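Local coordinates for VAL-1 (Chlorella virus, PDB 3GNE), which cleaves the polysaccharide alginate as a lyase of polysaccharide lyase family 14, at residues 5-10 with 17-22; 74-79 with 239-244; 114-119 with 126-131; 170-175 with 210-215. All coordinates share one frame; numbering follows the deposited sequence.

Contact 1 (5-10 with 17-22). With GOL (glycerol), chain F.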
# COMPACT_ATOMS: atom_id res chain seq x y z
N SER A 5 0.41 -3.35 16.77
CA SER A 5 0.54 -2.00 17.26
C SER A 5 -0.23 -1.07 16.31
O SER A 5 -0.55 -1.45 15.16
CB SER A 5 1.98 -1.50 17.31
OG SER A 5 2.57 -1.54 16.01
N THR A 6 -0.51 0.11 16.81
CA THR A 6 -1.27 1.12 16.07
C THR A 6 -0.42 2.39 16.03
O THR A 6 0.07 2.83 17.08
CB THR A 6 -2.58 1.41 16.82
OG1 THR A 6 -3.35 0.21 16.89
CG2 THR A 6 -3.38 2.51 16.08
N LEU A 7 -0.26 2.96 14.85
CA LEU A 7 0.52 4.18 14.74
C LEU A 7 -0.17 5.31 15.47
O LEU A 7 -1.36 5.58 15.26
CB LEU A 7 0.65 4.49 13.28
CG LEU A 7 1.37 5.81 12.94
CD1 LEU A 7 2.80 5.88 13.52
CD2 LEU A 7 1.38 5.97 11.42
N ASP A 8 0.59 6.03 16.32
CA ASP A 8 0.06 7.24 16.92
C ASP A 8 0.38 8.42 16.01
O ASP A 8 1.54 8.84 15.85
CB ASP A 8 0.76 7.41 18.27
CG ASP A 8 0.27 8.64 19.00
OD1 ASP A 8 0.65 8.77 20.21
OD2 ASP A 8 -0.47 9.49 18.43
N LEU A 9 -0.62 8.98 15.34
CA LEU A 9 -0.38 10.04 14.37
C LEU A 9 0.13 11.32 15.03
O LEU A 9 0.71 12.17 14.37
CB LEU A 9 -1.64 10.38 13.57
CG LEU A 9 -2.08 9.26 12.63
CD1 LEU A 9 -3.41 9.67 12.03
CD2 LEU A 9 -1.05 8.97 11.56
N ASN A 10 -0.06 11.44 16.35
CA ASN A 10 0.55 12.59 17.01
C ASN A 10 2.07 12.49 17.08
O ASN A 10 2.76 13.48 17.40
CB ASN A 10 -0.00 12.69 18.44
CG ASN A 10 -1.48 13.06 18.40
OD1 ASN A 10 -2.25 12.50 19.17
ND2 ASN A 10 -1.78 13.94 17.47
N GLY A 17 6.92 6.75 17.36
CA GLY A 17 6.97 5.77 18.47
C GLY A 17 7.60 4.48 17.95
O GLY A 17 8.62 4.52 17.22
N SER A 18 7.00 3.36 18.31
CA SER A 18 7.61 2.09 17.97
C SER A 18 7.48 1.81 16.48
O SER A 18 8.05 0.78 16.04
CB SER A 18 6.97 0.94 18.74
OG SER A 18 5.62 0.81 18.32
N TRP A 19 6.77 2.62 15.71
CA TRP A 19 6.74 2.39 14.26
C TRP A 19 8.03 2.82 13.57
O TRP A 19 8.25 2.40 12.40
CB TRP A 19 5.54 3.11 13.60
CG TRP A 19 4.32 2.25 13.69
CD1 TRP A 19 3.88 1.54 14.78
CD2 TRP A 19 3.38 1.99 12.65
NE1 TRP A 19 2.72 0.85 14.47
CE2 TRP A 19 2.40 1.13 13.16
CE3 TRP A 19 3.28 2.43 11.31
CZ2 TRP A 19 1.32 0.68 12.40
CZ3 TRP A 19 2.21 1.97 10.55
CH2 TRP A 19 1.23 1.09 11.10
N ASN A 20 8.87 3.66 14.20
CA ASN A 20 10.12 4.09 13.53
C ASN A 20 9.80 4.71 12.16
O ASN A 20 10.34 4.31 11.12
CB ASN A 20 11.09 2.94 13.40
CG ASN A 20 11.24 2.16 14.72
OD1 ASN A 20 11.03 0.94 14.78
ND2 ASN A 20 11.63 2.91 15.72
N VAL A 21 8.92 5.71 12.20
CA VAL A 21 8.51 6.39 10.96
C VAL A 21 9.60 7.31 10.50
O VAL A 21 10.18 8.05 11.30
CB VAL A 21 7.24 7.20 11.21
CG1 VAL A 21 6.90 8.08 10.02
CG2 VAL A 21 6.06 6.22 11.47
N ASP A 22 9.87 7.25 9.20
CA ASP A 22 10.91 8.11 8.63
C ASP A 22 10.41 8.59 7.25
O ASP A 22 9.40 8.09 6.73
CB ASP A 22 12.23 7.34 8.50
CG ASP A 22 13.48 8.19 8.43
OD1 ASP A 22 13.45 9.43 8.63
OD2 ASP A 22 14.58 7.58 8.21
C1 GOL F . 3.20 3.63 17.64
O1 GOL F . 3.16 4.93 17.07
C2 GOL F . 2.67 3.84 19.08
O2 GOL F . 2.48 2.60 19.71
C3 GOL F . 3.70 4.70 19.82
O3 GOL F . 4.80 3.81 20.03
O HOH W 1 5.26 -1.38 16.48

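Contact 2 (74-79 with 239-244)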
# COMPACT_ATOMS: atom_id res chain seq x y z
N THR A 74 0.61 -7.99 8.15
CA THR A 74 -0.51 -7.24 7.56
C THR A 74 -0.44 -5.80 8.03
O THR A 74 -0.09 -5.52 9.18
CB THR A 74 -1.80 -7.94 7.97
OG1 THR A 74 -1.78 -9.21 7.28
CG2 THR A 74 -3.02 -7.14 7.54
N PHE A 75 -0.75 -4.88 7.12
CA PHE A 75 -0.95 -3.50 7.50
C PHE A 75 -2.39 -3.12 7.16
O PHE A 75 -2.99 -3.66 6.19
CB PHE A 75 0.03 -2.56 6.77
CG PHE A 75 1.42 -2.68 7.44
CD1 PHE A 75 1.69 -1.91 8.56
CD2 PHE A 75 2.37 -3.54 6.94
CE1 PHE A 75 2.90 -2.03 9.24
CE2 PHE A 75 3.62 -3.66 7.56
CZ PHE A 75 3.86 -2.86 8.66
N ALA A 76 -2.93 -2.23 7.96
CA ALA A 76 -4.36 -1.89 7.82
C ALA A 76 -4.54 -0.40 8.11
O ALA A 76 -3.72 0.20 8.83
CB ALA A 76 -5.18 -2.72 8.78
N TRP A 77 -5.56 0.18 7.55
CA TRP A 77 -5.87 1.60 7.77
C TRP A 77 -7.32 1.81 7.37
O TRP A 77 -7.94 0.91 6.77
CB TRP A 77 -4.97 2.57 6.96
CG TRP A 77 -4.95 2.24 5.49
CD1 TRP A 77 -5.79 2.74 4.52
CD2 TRP A 77 -4.08 1.33 4.81
NE1 TRP A 77 -5.48 2.20 3.28
CE2 TRP A 77 -4.43 1.33 3.44
CE3 TRP A 77 -3.00 0.51 5.25
CZ2 TRP A 77 -3.76 0.55 2.48
CZ3 TRP A 77 -2.35 -0.26 4.28
CH2 TRP A 77 -2.72 -0.25 2.94
N GLU A 78 -7.84 2.97 7.73
CA GLU A 78 -9.21 3.31 7.32
C GLU A 78 -9.18 4.59 6.53
O GLU A 78 -8.36 5.47 6.79
CB GLU A 78 -10.11 3.51 8.56
CG GLU A 78 -10.13 2.17 9.36
CD GLU A 78 -10.89 2.33 10.65
OE1 GLU A 78 -11.73 3.24 10.75
OE2 GLU A 78 -10.72 1.53 11.58
N VAL A 79 -10.08 4.70 5.54
CA VAL A 79 -10.11 5.95 4.73
C VAL A 79 -11.54 6.41 4.49
O VAL A 79 -12.44 5.63 4.24
CB VAL A 79 -9.39 5.68 3.40
CG1 VAL A 79 -10.10 4.56 2.63
CG2 VAL A 79 -9.30 6.96 2.58
N GLN A 239 -2.57 0.34 11.40
CA GLN A 239 -2.25 -0.77 12.25
C GLN A 239 -1.32 -1.75 11.55
O GLN A 239 -1.37 -1.93 10.35
CB GLN A 239 -3.55 -1.54 12.63
CG GLN A 239 -4.50 -0.66 13.43
CD GLN A 239 -5.80 -1.36 13.74
OE1 GLN A 239 -6.31 -2.02 12.82
NE2 GLN A 239 -6.35 -1.26 14.94
N MET A 240 -0.49 -2.35 12.42
CA MET A 240 0.33 -3.48 11.99
C MET A 240 -0.29 -4.72 12.63
O MET A 240 -0.48 -4.71 13.86
CB MET A 240 1.79 -3.32 12.39
CG MET A 240 2.65 -4.42 11.77
SD MET A 240 4.41 -4.29 12.11
CE MET A 240 4.46 -4.49 13.95
N LYS A 241 -0.61 -5.73 11.85
CA LYS A 241 -1.39 -6.87 12.34
C LYS A 241 -0.71 -8.18 11.99
O LYS A 241 0.04 -8.22 11.02
CB LYS A 241 -2.81 -6.85 11.73
CG LYS A 241 -3.58 -5.56 12.08
CD LYS A 241 -4.98 -5.53 11.44
CE LYS A 241 -5.84 -6.64 12.01
NZ LYS A 241 -7.24 -6.55 11.49
N LYS A 242 -1.05 -9.20 12.77
CA LYS A 242 -0.58 -10.54 12.37
C LYS A 242 -1.14 -10.90 11.01
O LYS A 242 -2.30 -10.60 10.66
CB LYS A 242 -1.03 -11.46 13.51
CG LYS A 242 -0.13 -11.21 14.75
CD LYS A 242 -0.71 -11.75 16.03
CE LYS A 242 -0.17 -11.17 17.33
NZ LYS A 242 -0.44 -9.71 17.47
N TYR A 243 -0.35 -11.62 10.21
CA TYR A 243 -0.89 -12.21 8.96
C TYR A 243 -1.88 -13.33 9.36
O TYR A 243 -1.48 -14.27 10.04
CB TYR A 243 0.25 -12.76 8.11
CG TYR A 243 -0.22 -13.21 6.76
CD1 TYR A 243 -0.21 -12.35 5.68
CD2 TYR A 243 -0.62 -14.51 6.55
CE1 TYR A 243 -0.62 -12.75 4.43
CE2 TYR A 243 -1.06 -14.94 5.30
CZ TYR A 243 -1.04 -14.05 4.25
OH TYR A 243 -1.48 -14.47 3.02
N GLU A 244 -3.13 -13.21 8.93
CA GLU A 244 -4.16 -14.11 9.42
C GLU A 244 -4.20 -15.28 8.47
O GLU A 244 -4.44 -15.01 7.28
CB GLU A 244 -5.54 -13.44 9.49
CG GLU A 244 -6.54 -14.33 10.25
CD GLU A 244 -7.55 -13.53 11.05
OE1 GLU A 244 -7.16 -12.52 11.69
OE2 GLU A 244 -8.76 -13.87 11.07

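Contact 3 (114-119 with 126-131). With FLC (citrate anion), chain C.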
# COMPACT_ATOMS: atom_id res chain seq x y z
N SER A 114 7.24 -5.30 -4.18
CA SER A 114 6.32 -4.51 -3.34
C SER A 114 4.88 -5.01 -3.56
O SER A 114 4.53 -5.55 -4.63
CB SER A 114 6.39 -2.99 -3.60
OG SER A 114 6.00 -2.77 -4.97
N ASN A 115 4.09 -4.80 -2.49
CA ASN A 115 2.70 -5.25 -2.42
C ASN A 115 1.88 -4.06 -1.94
O ASN A 115 2.01 -3.73 -0.76
CB ASN A 115 2.59 -6.42 -1.42
CG ASN A 115 1.28 -7.16 -1.55
OD1 ASN A 115 0.66 -7.06 -2.62
ND2 ASN A 115 0.87 -7.85 -0.50
N ARG A 116 1.12 -3.42 -2.83
CA ARG A 116 0.43 -2.20 -2.45
C ARG A 116 -1.06 -2.29 -2.73
O ARG A 116 -1.51 -3.04 -3.58
CB ARG A 116 0.98 -1.01 -3.22
CG ARG A 116 2.35 -0.57 -2.70
CD ARG A 116 2.83 0.72 -3.42
NE ARG A 116 3.21 0.31 -4.82
CZ ARG A 116 3.55 1.16 -5.78
NH1 ARG A 116 3.52 2.49 -5.54
NH2 ARG A 116 3.91 0.75 -7.01
N ILE A 117 -1.80 -1.44 -2.02
CA ILE A 117 -3.19 -1.19 -2.35
C ILE A 117 -3.28 -0.03 -3.32
O ILE A 117 -2.67 1.06 -3.06
CB ILE A 117 -3.97 -0.80 -1.07
CG1 ILE A 117 -4.10 -1.98 -0.10
CG2 ILE A 117 -5.33 -0.21 -1.46
CD1 ILE A 117 -5.03 -3.11 -0.57
N MET A 118 -4.03 -0.20 -4.39
CA MET A 118 -4.49 0.91 -5.21
C MET A 118 -6.02 0.99 -5.16
O MET A 118 -6.72 -0.01 -5.12
CB MET A 118 -4.15 0.76 -6.69
CG MET A 118 -2.72 1.22 -7.00
SD MET A 118 -2.38 1.08 -8.78
CE MET A 118 -3.39 2.39 -9.47
N TRP A 119 -6.50 2.24 -5.22
CA TRP A 119 -7.90 2.44 -5.58
C TRP A 119 -8.02 2.47 -7.09
O TRP A 119 -7.00 2.60 -7.79
CB TRP A 119 -8.50 3.67 -4.93
CG TRP A 119 -8.26 5.03 -5.56
CD1 TRP A 119 -8.97 5.57 -6.59
CD2 TRP A 119 -7.27 6.01 -5.20
NE1 TRP A 119 -8.51 6.83 -6.92
CE2 TRP A 119 -7.44 7.11 -6.07
CE3 TRP A 119 -6.24 6.06 -4.25
CZ2 TRP A 119 -6.66 8.26 -6.02
CZ3 TRP A 119 -5.46 7.19 -4.19
CH2 TRP A 119 -5.66 8.28 -5.06
N ILE A 126 -7.67 -2.68 -5.87
CA ILE A 126 -6.88 -3.83 -6.31
C ILE A 126 -5.67 -3.97 -5.41
O ILE A 126 -5.21 -3.06 -4.75
CB ILE A 126 -6.36 -3.70 -7.77
CG1 ILE A 126 -5.59 -2.39 -7.97
CG2 ILE A 126 -7.51 -3.81 -8.77
CD1 ILE A 126 -4.75 -2.37 -9.25
N ASP A 127 -5.13 -5.22 -5.41
CA ASP A 127 -3.78 -5.50 -5.00
C ASP A 127 -2.85 -5.11 -6.15
O ASP A 127 -3.21 -5.36 -7.30
CB ASP A 127 -3.67 -7.00 -4.71
CG ASP A 127 -2.43 -7.39 -3.97
OD1 ASP A 127 -1.68 -6.48 -3.50
OD2 ASP A 127 -2.14 -8.59 -3.90
N TYR A 128 -1.72 -4.50 -5.88
CA TYR A 128 -0.85 -3.99 -6.94
C TYR A 128 0.60 -4.37 -6.62
O TYR A 128 1.18 -3.87 -5.64
CB TYR A 128 -1.04 -2.49 -7.01
CG TYR A 128 -0.35 -1.83 -8.17
CD1 TYR A 128 -0.72 -2.16 -9.50
CD2 TYR A 128 0.65 -0.88 -7.94
CE1 TYR A 128 -0.09 -1.57 -10.59
CE2 TYR A 128 1.26 -0.26 -9.04
CZ TYR A 128 0.90 -0.59 -10.35
OH TYR A 128 1.47 -0.01 -11.45
N ILE A 129 1.15 -5.25 -7.40
CA ILE A 129 2.41 -5.91 -7.09
C ILE A 129 3.49 -5.56 -8.09
O ILE A 129 3.28 -5.70 -9.30
CB ILE A 129 2.21 -7.45 -7.06
CG1 ILE A 129 1.18 -7.80 -5.98
CG2 ILE A 129 3.56 -8.17 -6.83
CD1 ILE A 129 0.89 -9.31 -5.86
N TYR A 130 4.68 -5.20 -7.62
CA TYR A 130 5.89 -5.17 -8.44
C TYR A 130 6.72 -6.38 -8.00
O TYR A 130 7.23 -6.35 -6.85
CB TYR A 130 6.71 -3.91 -8.20
CG TYR A 130 6.41 -2.72 -9.11
CD1 TYR A 130 5.18 -2.04 -9.06
CD2 TYR A 130 7.39 -2.23 -9.96
CE1 TYR A 130 4.95 -0.93 -9.89
CE2 TYR A 130 7.14 -1.14 -10.78
CZ TYR A 130 5.93 -0.50 -10.74
OH TYR A 130 5.75 0.60 -11.57
N PRO A 131 6.82 -7.40 -8.82
CA PRO A 131 7.66 -8.56 -8.44
C PRO A 131 9.12 -8.35 -8.82
O PRO A 131 9.42 -7.42 -9.57
CB PRO A 131 7.02 -9.68 -9.30
CG PRO A 131 6.65 -8.94 -10.58
CD PRO A 131 6.19 -7.56 -10.14
CAC FLC C . 4.38 3.67 -8.92
CA FLC C . 4.61 4.41 -10.22
CB FLC C . 3.32 4.39 -11.07
CBC FLC C . 3.01 2.92 -11.36
CG FLC C . 3.60 5.13 -12.37
CGC FLC C . 2.40 5.18 -13.33
OA1 FLC C . 3.58 4.13 -8.12
OA2 FLC C . 5.01 2.65 -8.73
OB1 FLC C . 2.04 2.43 -10.75
OB2 FLC C . 3.77 2.29 -12.13
OG1 FLC C . 1.48 4.38 -13.19
OG2 FLC C . 2.46 6.03 -14.27
OHB FLC C . 2.30 5.05 -10.35
O HOH W 2 3.47 -2.23 -5.87

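Contact 4 (170-175 with 210-215)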
# COMPACT_ATOMS: atom_id res chain seq x y z
N ILE A 170 -3.91 -5.08 4.01
CA ILE A 170 -3.14 -5.77 3.00
C ILE A 170 -2.16 -6.70 3.73
O ILE A 170 -1.34 -6.21 4.53
CB ILE A 170 -2.40 -4.84 2.01
CG1 ILE A 170 -1.67 -5.62 0.92
CG2 ILE A 170 -1.50 -3.81 2.68
CD1 ILE A 170 -1.34 -4.81 -0.33
N GLY A 171 -2.24 -7.98 3.40
CA GLY A 171 -1.36 -8.99 3.98
C GLY A 171 -0.32 -9.44 2.98
O GLY A 171 -0.56 -9.52 1.77
N THR A 172 0.86 -9.72 3.53
CA THR A 172 1.98 -10.18 2.71
C THR A 172 2.63 -11.36 3.39
O THR A 172 3.00 -11.20 4.57
CB THR A 172 3.04 -9.07 2.52
OG1 THR A 172 2.41 -7.90 2.01
CG2 THR A 172 4.03 -9.49 1.48
N LYS A 173 2.80 -12.50 2.73
CA LYS A 173 3.46 -13.64 3.37
C LYS A 173 4.56 -14.13 2.43
O LYS A 173 4.30 -14.47 1.27
CB LYS A 173 2.45 -14.77 3.60
CG LYS A 173 3.13 -16.03 4.18
CD LYS A 173 2.09 -17.09 4.52
CE LYS A 173 2.82 -18.14 5.36
NZ LYS A 173 3.69 -19.02 4.55
N MET A 174 5.79 -14.10 2.94
CA MET A 174 6.91 -14.53 2.11
C MET A 174 6.75 -15.99 1.67
O MET A 174 6.22 -16.82 2.38
CB MET A 174 8.24 -14.39 2.87
CG MET A 174 8.70 -12.94 3.05
SD MET A 174 9.18 -12.13 1.51
CE MET A 174 10.09 -13.42 0.67
N ASN A 175 7.29 -16.21 0.46
CA ASN A 175 7.50 -17.62 0.12
C ASN A 175 8.53 -18.24 1.04
O ASN A 175 9.34 -17.54 1.71
CB ASN A 175 8.04 -17.72 -1.30
CG ASN A 175 9.30 -16.87 -1.52
OD1 ASN A 175 9.20 -15.64 -1.70
ND2 ASN A 175 10.50 -17.49 -1.47
N LEU A 210 16.27 -11.89 1.94
CA LEU A 210 15.46 -10.77 1.42
C LEU A 210 14.03 -10.98 1.86
O LEU A 210 13.34 -11.85 1.28
CB LEU A 210 15.58 -10.80 -0.09
CG LEU A 210 16.98 -10.45 -0.64
CD1 LEU A 210 17.06 -10.77 -2.14
CD2 LEU A 210 17.39 -9.00 -0.35
N LEU A 211 13.58 -10.30 2.89
CA LEU A 211 12.29 -10.56 3.52
C LEU A 211 11.53 -9.25 3.55
O LEU A 211 11.98 -8.23 2.98
CB LEU A 211 12.52 -11.13 4.93
CG LEU A 211 13.38 -12.40 4.98
CD1 LEU A 211 13.67 -12.70 6.43
CD2 LEU A 211 12.64 -13.55 4.28
N ILE A 212 10.37 -9.26 4.22
CA ILE A 212 9.65 -7.98 4.30
C ILE A 212 10.49 -6.95 5.04
O ILE A 212 11.03 -7.28 6.11
CB ILE A 212 8.32 -8.24 5.00
CG1 ILE A 212 7.46 -9.20 4.19
CG2 ILE A 212 7.61 -6.91 5.26
CD1 ILE A 212 6.27 -9.83 4.91
N SER A 213 10.64 -5.78 4.45
CA SER A 213 11.62 -4.81 5.01
C SER A 213 11.00 -3.53 5.44
O SER A 213 11.60 -2.89 6.28
CB SER A 213 12.74 -4.59 4.00
OG SER A 213 12.23 -4.12 2.77
N ARG A 214 9.84 -3.10 4.92
CA ARG A 214 9.24 -1.88 5.45
C ARG A 214 7.78 -1.77 5.05
O ARG A 214 7.34 -2.42 4.10
CB ARG A 214 9.93 -0.57 4.97
CG ARG A 214 9.69 -0.25 3.48
CD ARG A 214 10.40 1.07 3.15
NE ARG A 214 10.08 1.67 1.85
CZ ARG A 214 10.63 1.33 0.68
NH1 ARG A 214 11.53 0.31 0.66
NH2 ARG A 214 10.26 1.97 -0.41
N PHE A 215 7.06 -0.95 5.78
CA PHE A 215 5.80 -0.38 5.33
C PHE A 215 6.08 0.92 4.61
O PHE A 215 6.86 1.75 5.11
CB PHE A 215 4.91 -0.08 6.54
CG PHE A 215 3.53 0.47 6.18
CD1 PHE A 215 2.63 -0.28 5.42
CD2 PHE A 215 3.19 1.76 6.64
CE1 PHE A 215 1.35 0.23 5.13
CE2 PHE A 215 1.90 2.22 6.36
CZ PHE A 215 0.99 1.48 5.63

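Contact 1 (5-10 with 17-22)
An indole lying across the chain at Leu7 carries this contact, at one border of the beta-sandwich fold expected of a family in the concanavalin clan. Segment 5-10 leaves strand 3-6 of one sheet, and segment 17-22 leads into strand 21-25, an outermost strand of the other. The backbones stay apart, with Leu7 CA 6.5 Å from Trp19 CA, so side chains do the bridging. Leu7 CB stands 3.7 Å from the centroid of the six-membered ring of Trp19 and only 8° off its normal, a CH-pi contact over the centre of one face. Leu7 CG is anti to the backbone N, which keeps both methyls alongside the indole, CD1 also meeting Val21 CG2 at 3.9 Å. The rotation of the indole is further fixed by its N-H: Trp19 NE1 donates to Ser5 OG at 2.8 Å, a bent bond (134° at the hydrogen) whose acceptor is tilted 28° from the ring plane. In the second shell, one water is hydrogen-bonded to both Ser5 OG and Ser18 OG and ties the two hydroxyls together. Phe238 of strand 231-241 and Pro65 also touch the Trp19 side chain, while Leu7 and Val21 both rest on Phe61 of strand 59-63. A glycerol, probably from the crystallisation liquor, spans the two segments at backbone level. Asp8 N donates to its O1 in a nearly straight bond of 2.9 Å, and at its other end Ser18 N donates to O3 at 2.8 Å.

Contact 2 (74-79 with 239-244)
Strand segments 74-79 and 239-241 run antiparallel at 147°, their axes 4.6 Å apart at closest approach, with Thr74-Lys241 and Ala76-Gln239 as hydrogen-bonded pairs and Phe75-Met240 as the non-hydrogen-bonded pair between them. Four backbone bonds close this ladder, the shortest from Lys241 N to Thr74 O at 2.7 Å, its donor above the carbonyl plane. On the Phe75-Met240 face the two side chains lie side by side, pointing the same way. In one of its two conformers, Met240 CG, anti to its backbone N, comes to 3.5 Å from Phe75 CE1. The extended chi2 (177°) carries SD onward beside the ring, obliquely at 4.7 Å from the Phe75 centroid, a Met-aromatic contact; the bend at chi3 turns only the methyl CE. The Phe75 ring also stacks on Phe215 of the facing sheet, placing this side in the interior of the beta-sandwich. The other face carries Thr74, Ala76, Gln239 and Lys241. There Lys241 CD passes 3.9 Å from Ala76 CB, and NZ forms a salt bridge with Glu169 of strand 166-173. Past the ladder, Tyr243 CA packs 3.6 Å from Thr74 OG1, a hydroxyl hydrogen-bonded to Tyr189 OH, while Tyr243 OH is hydrogen-bonded to Glu187.

Contact 3 (114-119 with 126-131)
Ser114 opens the pairing: its N donates to Tyr130 O, and its OG packs 3.5 Å from Tyr130 CB and is hydrogen-bonded to Ala103 O. A water at the guanidinium edge, in its plane, accepts from Arg116 NE and donates to Ser114 OG and Tyr128 O, bridging the arginine to both strands. Asn115 turns to the other face, where OD1 lies 2.6 Å from Asp127 OD1; Ser188 OG is hydrogen-bonded to both Asn115 ND2 and Asp127 OD2, and Thr172 OG1 also to Asn115 ND2. Arg116 and Tyr128 exchange backbone N-H to O bonds, as do the pairs Ser114-Tyr130 and Met118-Ile126, and the arginine runs beside the tyrosine, bending at chi3 (-72°). The segments are arms of a beta hairpin in the seven-stranded sheet, and Arg116, Tyr128 and Tyr130 rise from one face around a citrate, probably from the crystallisation liquor. Arg116 NH2 donates to citrate OA2 at 2.8 Å and NH1 to OA1. Tyr128 OH donates to OB1 at 2.6 Å and Tyr130 OH to OB2 at 2.7 Å, so each oxygen of the central carboxylate is held by one tyrosine. Lys92 and His147 bind the same anion, consistent with a cleft for acidic alginate. Ile117 points oppositely, toward Ile168 and Val190. Met118 SD, in one of two conformers, makes a Met-aromatic contact over one Tyr128 face, 3.5 Å from the centroid and 9° off the normal.

Contact 4 (170-175 with 210-215)
Met174 carries most of this contact, and its path can be followed atom by atom in one of its two conformers. From CA the bond to CB aims toward segment 210-215. CG, anti to the carbonyl carbon, is the atom that meets two side chains at once: it lies 4.1 Å from Ile212 CG1 and 4.2 Å from Leu211 CD2. The chain then bends at chi2 (-69°), which lays SD against backbone and not side chain, 4.0 Å from Leu211 CA. A further bend at chi3 (-41°) brings the methyl CE to 3.7 Å from Leu210 O, a carbonyl that is hydrogen-bonded to Ser205 OG. Met174 and Ile212 slide past each other in opposite directions, whereas Met174 and Leu211 cross at about a right angle. The packing belongs to the interior of a beta-sandwich: segment 170-175 ends strand 166-173 of one sheet, and segment 210-215 begins strand 212-221 of the other. Ile98 of strand 91-99 touches both Met174 and Ile212, and Trp204 also packs on Met174. Just beyond Ile212, Ser213 and Arg214 both face Phe97 in a classic beta bulge. Ile212 reaches toward segment 170-175 with its own tip. Its CG1 is anti to the carbonyl carbon and chi2 is extended at 165°, so that CD1 arrives 3.6 Å from Thr172 O and 4.1 Å from Thr172 CB, the two side chains crossing obliquely.

How the contacts relate
Contacts 1, 2 and 4 are linked in one sheet and across to the other. Contact 1 joins contact 2 by a probable hydrogen bond, Ser5 O to Met240 N at 2.9 Å, and Trp19 CZ3 packs 4.0 Å from Phe215 CD2 in contact 4. Contact 2 meets contact 4 within its own sheet, Phe75 O lying 2.8 Å from Ile170 N. Contact 3, nested in the loop closed by contact 2, holds the citrate site; its inner face touches contact 4 through Asn115 ND2 and Thr172 OG1, 2.9 Å apart, and contact 2 through Ile117 and Trp77. The centres of contacts 1 and 3 are about 23 Å apart, their nearest atoms about 13 Å.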